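Local coordinates for ABC-type branched-chain amino acid transport systems periplasmic component-like protein (Thermomonospora curvata, PDB 4N03), which probably serves as the substrate-binding component of an ABC transporter for fatty acids, of the leucine-binding protein family, here with palmitic acid bound, at residues 91-96 and 122-127; 110-115 and 133-138; 173-178 and 183-188. All coordinates share one frame; numbering follows the deposited sequence.

Interaction 1: 91-96 and 122-127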
loop_
_atom_site.group_PDB
_atom_site.type_symbol
_atom_site.label_atom_id
_atom_site.label_comp_id
_atom_site.label_asym_id
_atom_site.label_seq_id
_atom_site.Cartn_x
_atom_site.Cartn_y
_atom_site.Cartn_z
ATOM N N SER A 91 17.000 -1.133 -12.492
ATOM C CA SER A 91 17.443 -0.313 -13.596
ATOM C C SER A 91 16.910 1.123 -13.461
ATOM O O SER A 91 17.646 2.089 -13.622
ATOM C CB SER A 91 16.961 -0.946 -14.909
ATOM O OG SER A 91 17.439 -0.214 -16.018
ATOM N N ILE A 92 15.610 1.255 -13.137
ATOM C CA ILE A 92 15.004 2.570 -12.928
ATOM C C ILE A 92 15.654 3.285 -11.762
ATOM O O ILE A 92 16.005 4.428 -11.857
ATOM C CB ILE A 92 13.495 2.470 -12.707
ATOM C CG1 ILE A 92 12.832 2.190 -14.066
ATOM C CG2 ILE A 92 12.929 3.734 -12.060
ATOM C CD1 ILE A 92 11.420 1.657 -14.005
ATOM N N TYR A 93 15.876 2.559 -10.651
ATOM C CA TYR A 93 16.504 3.175 -9.505
ATOM C C TYR A 93 17.845 3.776 -9.921
ATOM O O TYR A 93 18.175 4.897 -9.564
ATOM C CB TYR A 93 16.659 2.169 -8.356
ATOM C CG TYR A 93 17.260 2.802 -7.125
ATOM C CD1 TYR A 93 18.639 2.854 -6.965
ATOM C CD2 TYR A 93 16.481 3.458 -6.205
ATOM C CE1 TYR A 93 19.201 3.507 -5.876
ATOM C CE2 TYR A 93 17.040 4.098 -5.108
ATOM C CZ TYR A 93 18.407 4.115 -4.950
ATOM O OH TYR A 93 18.938 4.781 -3.884
ATOM N N THR A 94 18.632 3.038 -10.672
ATOM C CA THR A 94 19.973 3.527 -11.004
ATOM C C THR A 94 19.896 4.710 -11.974
ATOM O O THR A 94 20.816 5.528 -11.997
ATOM C CB THR A 94 20.835 2.436 -11.572
ATOM O OG1 THR A 94 20.274 2.011 -12.774
ATOM C CG2 THR A 94 20.927 1.254 -10.697
ATOM N N GLU A 95 18.810 4.829 -12.733
ATOM C CA GLU A 95 18.587 5.987 -13.613
ATOM C C GLU A 95 18.119 7.232 -12.873
ATOM O O GLU A 95 18.215 8.367 -13.390
ATOM C CB GLU A 95 17.495 5.672 -14.615
ATOM C CG GLU A 95 17.768 4.617 -15.647
ATOM C CD GLU A 95 16.568 4.480 -16.573
ATOM O OE1 GLU A 95 15.654 3.640 -16.313
ATOM O OE2 GLU A 95 16.483 5.280 -17.532
ATOM N N LEU A 96 17.556 7.044 -11.688
ATOM C CA LEU A 96 17.021 8.162 -10.949
ATOM C C LEU A 96 17.931 8.588 -9.829
ATOM O O LEU A 96 17.829 9.731 -9.411
ATOM C CB LEU A 96 15.693 7.779 -10.288
ATOM C CG LEU A 96 14.518 7.506 -11.195
ATOM C CD1 LEU A 96 13.378 7.003 -10.322
ATOM C CD2 LEU A 96 14.141 8.765 -11.927
ATOM N N ASP A 122 22.610 5.215 -0.351
ATOM C CA ASP A 122 22.294 6.520 -0.953
ATOM C C ASP A 122 21.584 7.456 0.024
ATOM O O ASP A 122 21.438 8.641 -0.245
ATOM C CB ASP A 122 21.440 6.326 -2.204
ATOM C CG ASP A 122 22.197 5.737 -3.357
ATOM O OD1 ASP A 122 23.455 5.818 -3.385
ATOM O OD2 ASP A 122 21.535 5.232 -4.261
ATOM N N LYS A 123 21.124 6.951 1.160
ATOM C CA LYS A 123 20.306 7.695 2.117
ATOM C C LYS A 123 19.026 8.230 1.459
ATOM O O LYS A 123 18.575 9.345 1.732
ATOM C CB LYS A 123 21.110 8.824 2.775
ATOM C CG LYS A 123 22.344 8.318 3.522
ATOM C CD LYS A 123 23.104 9.451 4.183
ATOM C CE LYS A 123 24.018 8.991 5.304
ATOM N NZ LYS A 123 24.899 7.826 5.017
HETATM N N MSE A 124 18.401 7.404 0.640
HETATM C CA MSE A 124 17.257 7.826 -0.189
HETATM C C MSE A 124 15.974 7.632 0.566
HETATM O O MSE A 124 15.527 6.506 0.745
HETATM C CB MSE A 124 17.246 6.953 -1.452
HETATM C CG MSE A 124 16.132 7.358 -2.456
HETATM SE SE MSE A 124 16.484 9.052 -3.319
HETATM C CE MSE A 124 17.543 8.259 -4.801
ATOM N N PHE A 125 15.322 8.734 0.961
ATOM C CA PHE A 125 14.023 8.620 1.582
ATOM C C PHE A 125 13.047 8.054 0.607
ATOM O O PHE A 125 12.847 8.639 -0.470
ATOM C CB PHE A 125 13.564 10.009 2.100
ATOM C CG PHE A 125 12.225 10.037 2.771
ATOM C CD1 PHE A 125 11.746 8.965 3.514
ATOM C CD2 PHE A 125 11.409 11.173 2.659
ATOM C CE1 PHE A 125 10.510 9.013 4.120
ATOM C CE2 PHE A 125 10.196 11.205 3.316
ATOM C CZ PHE A 125 9.722 10.136 4.013
ATOM N N THR A 126 12.435 6.923 0.910
ATOM C CA THR A 126 11.589 6.158 0.046
ATOM C C THR A 126 10.298 5.853 0.757
ATOM O O THR A 126 10.352 5.317 1.878
ATOM C CB THR A 126 12.328 4.877 -0.382
ATOM O OG1 THR A 126 13.561 5.193 -1.007
ATOM C CG2 THR A 126 11.513 4.079 -1.321
ATOM N N ILE A 127 9.156 6.129 0.104
ATOM C CA ILE A 127 7.872 5.790 0.632
ATOM C C ILE A 127 7.233 4.762 -0.264
ATOM O O ILE A 127 6.674 5.093 -1.346
ATOM C CB ILE A 127 6.925 7.000 0.787
ATOM C CG1 ILE A 127 7.581 8.147 1.522
ATOM C CG2 ILE A 127 5.608 6.575 1.426
ATOM C CD1 ILE A 127 6.802 9.453 1.492
#

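Interaction 2: 110-115 and 133-138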
loop_
_atom_site.group_PDB
_atom_site.type_symbol
_atom_site.label_atom_id
_atom_site.label_comp_id
_atom_site.label_asym_id
_atom_site.label_seq_id
_atom_site.Cartn_x
_atom_site.Cartn_y
_atom_site.Cartn_z
ATOM N N PRO A 110 8.683 -6.649 -3.752
ATOM C CA PRO A 110 9.956 -7.168 -4.285
ATOM C C PRO A 110 10.794 -6.131 -4.988
ATOM O O PRO A 110 12.026 -6.228 -5.047
ATOM C CB PRO A 110 9.525 -8.282 -5.214
ATOM C CG PRO A 110 8.165 -8.692 -4.743
ATOM C CD PRO A 110 7.530 -7.394 -4.291
HETATM N N MSE A 111 10.144 -5.112 -5.573
HETATM C CA MSE A 111 10.842 -4.073 -6.271
HETATM C C MSE A 111 11.678 -3.227 -5.310
HETATM O O MSE A 111 12.851 -2.976 -5.562
HETATM C CB MSE A 111 9.879 -3.160 -7.065
HETATM C CG MSE A 111 9.216 -3.881 -8.242
HETATM SE SE MSE A 111 7.454 -4.612 -7.645
HETATM C CE MSE A 111 7.695 -6.459 -8.324
ATOM N N VAL A 112 11.090 -2.800 -4.198
ATOM C CA VAL A 112 11.840 -2.022 -3.236
ATOM C C VAL A 112 12.900 -2.933 -2.535
ATOM O O VAL A 112 14.004 -2.461 -2.315
ATOM C CB VAL A 112 10.941 -1.343 -2.200
ATOM C CG1 VAL A 112 11.767 -0.443 -1.301
ATOM C CG2 VAL A 112 9.896 -0.494 -2.861
ATOM N N SER A 113 12.579 -4.185 -2.266
ATOM C CA SER A 113 13.580 -5.114 -1.669
ATOM C C SER A 113 14.813 -5.173 -2.515
ATOM O O SER A 113 15.932 -5.249 -1.956
ATOM C CB SER A 113 12.993 -6.535 -1.484
ATOM O OG SER A 113 12.198 -6.500 -0.364
ATOM N N ALA A 114 14.662 -5.170 -3.839
ATOM C CA ALA A 114 15.799 -5.331 -4.731
ATOM C C ALA A 114 16.764 -4.157 -4.660
ATOM O O ALA A 114 17.927 -4.294 -5.033
ATOM C CB ALA A 114 15.350 -5.554 -6.146
ATOM N N VAL A 115 16.295 -3.006 -4.197
ATOM C CA VAL A 115 17.131 -1.798 -4.129
ATOM C C VAL A 115 17.336 -1.312 -2.706
ATOM O O VAL A 115 17.902 -0.275 -2.484
ATOM C CB VAL A 115 16.585 -0.652 -5.011
ATOM C CG1 VAL A 115 16.685 -1.021 -6.468
ATOM C CG2 VAL A 115 15.189 -0.278 -4.642
ATOM N N THR A 133 7.052 -6.680 5.814
ATOM C CA THR A 133 7.974 -6.486 6.919
ATOM C C THR A 133 9.420 -6.489 6.437
ATOM O O THR A 133 10.294 -5.984 7.150
ATOM C CB THR A 133 7.788 -7.580 7.967
ATOM O OG1 THR A 133 7.877 -8.865 7.338
ATOM C CG2 THR A 133 6.438 -7.451 8.610
ATOM N N ALA A 134 9.674 -6.978 5.224
ATOM C CA ALA A 134 11.009 -6.948 4.702
ATOM C C ALA A 134 11.536 -5.545 4.485
ATOM O O ALA A 134 12.716 -5.359 4.279
ATOM C CB ALA A 134 11.102 -7.792 3.449
ATOM N N LEU A 135 10.650 -4.532 4.501
ATOM C CA LEU A 135 11.023 -3.133 4.342
ATOM C C LEU A 135 11.117 -2.364 5.645
ATOM O O LEU A 135 11.506 -1.204 5.616
ATOM C CB LEU A 135 10.104 -2.438 3.335
ATOM C CG LEU A 135 10.153 -3.050 1.935
ATOM C CD1 LEU A 135 9.118 -2.426 1.040
ATOM C CD2 LEU A 135 11.551 -2.994 1.300
ATOM N N LEU A 136 10.765 -2.994 6.775
ATOM C CA LEU A 136 11.049 -2.420 8.070
ATOM C C LEU A 136 12.538 -2.490 8.348
ATOM O O LEU A 136 13.276 -3.256 7.700
ATOM C CB LEU A 136 10.273 -3.141 9.179
ATOM C CG LEU A 136 8.748 -2.985 9.128
ATOM C CD1 LEU A 136 8.171 -3.809 10.273
ATOM C CD2 LEU A 136 8.323 -1.521 9.255
ATOM N N GLY A 137 12.982 -1.697 9.300
ATOM C CA GLY A 137 14.383 -1.728 9.732
ATOM C C GLY A 137 15.306 -0.842 8.964
ATOM O O GLY A 137 16.524 -0.902 9.122
ATOM N N SER A 138 14.765 0.036 8.129
ATOM C CA SER A 138 15.611 1.007 7.413
ATOM C C SER A 138 15.207 2.406 7.745
ATOM O O SER A 138 14.045 2.792 7.497
ATOM C CB SER A 138 15.476 0.879 5.920
ATOM O OG SER A 138 16.168 2.029 5.362
HETATM O O HOH W 1 14.022 -6.593 1.829
#

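Interaction 3: 173-178 and 183-188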
loop_
_atom_site.group_PDB
_atom_site.type_symbol
_atom_site.label_atom_id
_atom_site.label_comp_id
_atom_site.label_asym_id
_atom_site.label_seq_id
_atom_site.Cartn_x
_atom_site.Cartn_y
_atom_site.Cartn_z
ATOM N N HIS A 173 -4.879 -20.004 1.779
ATOM C CA HIS A 173 -4.292 -18.712 1.439
ATOM C C HIS A 173 -3.531 -18.816 0.145
ATOM O O HIS A 173 -2.524 -19.513 0.027
ATOM C CB HIS A 173 -3.394 -18.259 2.590
ATOM C CG HIS A 173 -3.030 -16.807 2.523
ATOM N ND1 HIS A 173 -2.562 -16.143 3.621
ATOM C CD2 HIS A 173 -3.076 -15.910 1.491
ATOM C CE1 HIS A 173 -2.315 -14.891 3.270
ATOM N NE2 HIS A 173 -2.624 -14.722 1.986
ATOM N N VAL A 174 -4.058 -18.148 -0.880
ATOM C CA VAL A 174 -3.446 -18.028 -2.179
ATOM C C VAL A 174 -2.587 -16.797 -2.146
ATOM O O VAL A 174 -3.121 -15.695 -1.853
ATOM C CB VAL A 174 -4.532 -17.897 -3.279
ATOM C CG1 VAL A 174 -3.896 -17.676 -4.647
ATOM C CG2 VAL A 174 -5.451 -19.114 -3.319
ATOM N N TYR A 175 -1.287 -16.879 -2.450
ATOM C CA TYR A 175 -0.406 -15.738 -2.189
ATOM C C TYR A 175 0.657 -15.595 -3.233
ATOM O O TYR A 175 1.289 -16.615 -3.641
ATOM C CB TYR A 175 0.203 -15.891 -0.744
ATOM C CG TYR A 175 1.198 -17.033 -0.603
ATOM C CD1 TYR A 175 0.791 -18.336 -0.377
ATOM C CD2 TYR A 175 2.545 -16.786 -0.770
ATOM C CE1 TYR A 175 1.737 -19.385 -0.314
ATOM C CE2 TYR A 175 3.476 -17.838 -0.693
ATOM C CZ TYR A 175 3.062 -19.117 -0.487
ATOM O OH TYR A 175 4.010 -20.153 -0.474
ATOM N N PHE A 176 0.996 -14.358 -3.592
ATOM C CA PHE A 176 2.127 -14.073 -4.416
ATOM C C PHE A 176 3.389 -14.480 -3.640
ATOM O O PHE A 176 3.677 -13.976 -2.575
ATOM C CB PHE A 176 2.224 -12.587 -4.751
ATOM C CG PHE A 176 1.349 -12.047 -5.858
ATOM C CD1 PHE A 176 0.566 -12.821 -6.647
ATOM C CD2 PHE A 176 1.381 -10.691 -6.111
ATOM C CE1 PHE A 176 -0.178 -12.258 -7.684
ATOM C CE2 PHE A 176 0.632 -10.103 -7.125
ATOM C CZ PHE A 176 -0.147 -10.891 -7.886
ATOM N N GLU A 177 4.192 -15.346 -4.235
ATOM C CA GLU A 177 5.435 -15.793 -3.642
ATOM C C GLU A 177 6.333 -14.598 -3.309
ATOM O O GLU A 177 6.405 -13.596 -4.046
ATOM C CB GLU A 177 6.130 -16.796 -4.601
ATOM C CG GLU A 177 6.531 -16.222 -5.956
ATOM C CD GLU A 177 7.418 -17.070 -6.840
ATOM O OE1 GLU A 177 7.526 -18.275 -6.663
ATOM O OE2 GLU A 177 8.037 -16.480 -7.748
ATOM N N GLY A 178 7.044 -14.707 -2.183
ATOM C CA GLY A 178 8.001 -13.706 -1.794
ATOM C C GLY A 178 7.436 -12.668 -0.817
ATOM O O GLY A 178 6.514 -12.942 -0.068
ATOM N N SER A 183 4.666 -12.348 3.472
ATOM C CA SER A 183 4.433 -11.587 4.689
ATOM C C SER A 183 2.999 -11.745 5.151
ATOM O O SER A 183 2.717 -11.957 6.321
ATOM C CB SER A 183 4.833 -10.140 4.484
ATOM O OG SER A 183 4.549 -9.324 5.592
ATOM N N ALA A 184 2.040 -11.617 4.217
ATOM C CA ALA A 184 0.665 -11.850 4.573
ATOM C C ALA A 184 0.504 -13.239 5.209
ATOM O O ALA A 184 -0.179 -13.402 6.201
ATOM C CB ALA A 184 -0.208 -11.660 3.351
ATOM N N LEU A 185 1.041 -14.220 4.508
ATOM C CA LEU A 185 0.959 -15.619 4.945
ATOM C C LEU A 185 1.528 -15.856 6.362
ATOM O O LEU A 185 0.954 -16.598 7.135
ATOM C CB LEU A 185 1.680 -16.508 3.948
ATOM C CG LEU A 185 1.676 -18.000 4.233
ATOM C CD1 LEU A 185 0.295 -18.594 4.141
ATOM C CD2 LEU A 185 2.601 -18.696 3.265
ATOM N N ARG A 186 2.588 -15.150 6.658
ATOM C CA ARG A 186 3.138 -15.220 8.008
ATOM C C ARG A 186 2.103 -14.849 9.038
ATOM O O ARG A 186 1.961 -15.454 10.102
ATOM C CB ARG A 186 4.392 -14.359 8.125
ATOM C CG ARG A 186 5.073 -14.470 9.468
ATOM C CD ARG A 186 6.207 -13.503 9.581
ATOM N NE ARG A 186 6.863 -13.605 10.872
ATOM C CZ ARG A 186 8.097 -13.974 11.066
ATOM N NH1 ARG A 186 8.908 -14.263 10.072
ATOM N NH2 ARG A 186 8.532 -13.947 12.278
ATOM N N GLY A 187 1.356 -13.782 8.769
ATOM C CA GLY A 187 0.266 -13.362 9.658
ATOM C C GLY A 187 -0.844 -14.385 9.749
ATOM O O GLY A 187 -1.308 -14.731 10.837
ATOM N N THR A 188 -1.275 -14.913 8.606
ATOM C CA THR A 188 -2.264 -15.978 8.604
ATOM C C THR A 188 -1.841 -17.129 9.525
ATOM O O THR A 188 -2.663 -17.631 10.308
ATOM C CB THR A 188 -2.460 -16.505 7.188
ATOM O OG1 THR A 188 -2.869 -15.421 6.357
ATOM C CG2 THR A 188 -3.496 -17.574 7.127
#

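Interaction 1: 91-96 and 122-127
Tyr93 reaches out from helix 86-96 and gives its phenol hydrogen to Asp122, at the end of helix 109-122. The bond from Tyr93 OH to Asp122 OD2 is 2.7 Å long. It uses the anti lone pair of OD2, the one turned away from OD1. Ring and carboxylate are nearly coplanar, 7° apart, and OD2 lies at the ring edge, 3.3 Å from Tyr93 CE1. Tyr93 CG is anti to the backbone N (chi1 -178°), which sends the ring away from its own helix and across to the other segment. OD2 also accepts from Asn97 ND2, just past the helix, and two donors thus grip one oxygen. Selenomethionine Met124 adds the apolar part. Its chain bends at chi2 and chi3, and its methyl CE comes obliquely to the ring, 4.2 Å from Tyr93 CE2. Met124 CB lies 3.7 Å from Tyr93 OH.

The tight part is the buried Tyr93 ring, its hydroxyl bonded to Asp122 OD2 and Met124 beside it. The looser side begins at Asp122, which is partly exposed. Beyond it, exposed Lys123 turns away at positive phi, in the Schellman motif that ends helix 109-122. The Tyr93 side chain also packs on Val115, Arg118 and Ile119 of that helix and on Ile103. The contact therefore joins helix 86-96 to the turn between helix 109-122 and strand 126-129, beside strand 103-107.

Interaction 2: 110-115 and 133-138
Leu135 pushes its branched end against Val112 on helix 109-122. The two side chains cross at about a right angle. Leu135 CD2 comes closest, 3.6 Å from Val112 CG1. The other methyl, Leu135 CD1, sits 3.9 Å from Val112 CB, and both arms of the fork thus meet the valine. The torsions explain the reach. Leu135 has CG anti to its carbonyl carbon (chi1 -61°) and an extended chi2 of 173°, and the fork is carried straight out toward the helix. In Val112 the methyl CG1 lies opposite the backbone N (chi1 -175°), where it faces CD2.

Leu135 CD2 also touches the next residue of the helix, 3.9 Å from both Ser113 N and Ser113 OG. The serine hydroxyl lies beside the leucine methyl, with Ala134 CB 4.2 Å from Ser113 OG. No direct hydrogen bond joins the segments. One water bridges them instead. It lies 2.9 Å from Ser113 OG and donates to Ala134 O at 3.0 Å. Ser113 OG has a weak hydrogen bond to Ser109 O as well.

Replacing Leu135 with an alanine would probably leave Val112 CG1 without its methyl partners and open a gap between helix and loop.

Val112 packs on Phe106 of strand 103-107, and Pro110 touches the bound palmitic acid. The leucine belongs to a short 3-10 turn, 133-135, in the loop after strand 126-129. Helix 109-122 is the crossover between the adjacent parallel strands 103-107 and 126-129, a beta-alpha-beta unit. The loop after the second strand folds back onto that helix, close to the palmitic acid site of this periplasmic binding protein.

Interaction 3: 173-178 and 183-188
This is a buried strand-to-helix contact within one beta-alpha-beta unit, made by strand 170-176 and helix 179-195. The short segments run close to antiparallel, at 153°, with their axes 8.9 Å apart. Two strand residues, His173 and Tyr175, point toward the helix and share Leu185 between them.

Leu185 sends one methyl to each ring. Its CD2 lies over one face of Tyr175, 3.9 Å from the ring centroid and 17° off the normal, a CH-pi contact. Its CD1 reaches His173, 3.8 Å from ND1. Leu185 CG is anti to the backbone N, and the bend at chi2 spreads the two methyls between the rings.

His173 is the polar element. Its ring edge meets Thr188, with His173 ND1 donating to Thr188 OG1 at 2.8 Å. The N-H points poorly at OG1, at 122°, and the bond is weak. The stronger partner is Ser229 OG on strand 225-229, bonded to NE2. The imidazole is thus held from both nitrogens, which probably limits its rotation. Ala184 CB packs 3.9 Å from His173 CE1.

Near the turn, Gly178 O and Ser183 N make a loose contact without a hydrogen bond. Ala184 and Thr188 pack further on Met152 of helix 148-161. The helix then leads into strand 198-204, parallel to and next to strand 170-176, which completes the beta-alpha-beta crossover of a periplasmic-binding-protein lobe.

Interactions 1 and 2 lie on the same side of the chain's centre, their centres 12 Å apart. They meet where Tyr93 CB packs 3.7 Å from Val115 CG1, and both use helix 109-122, one at its end and the other near its start. Interaction 3 joins a strand of the seven-stranded sheet to its helix. Interaction 1 includes part of an edge strand of the four-stranded sheet. Interaction 3 touches interaction 2 through Thr133 N and Ser183 OG, 3.6 Å apart, but stays about 15 Å from interaction 1 at the nearest atoms. Pro110 of interaction 2 contacts palmitic acid, which is about 7 Å from the Leu135 side chain and about 8 Å from that of Ser183.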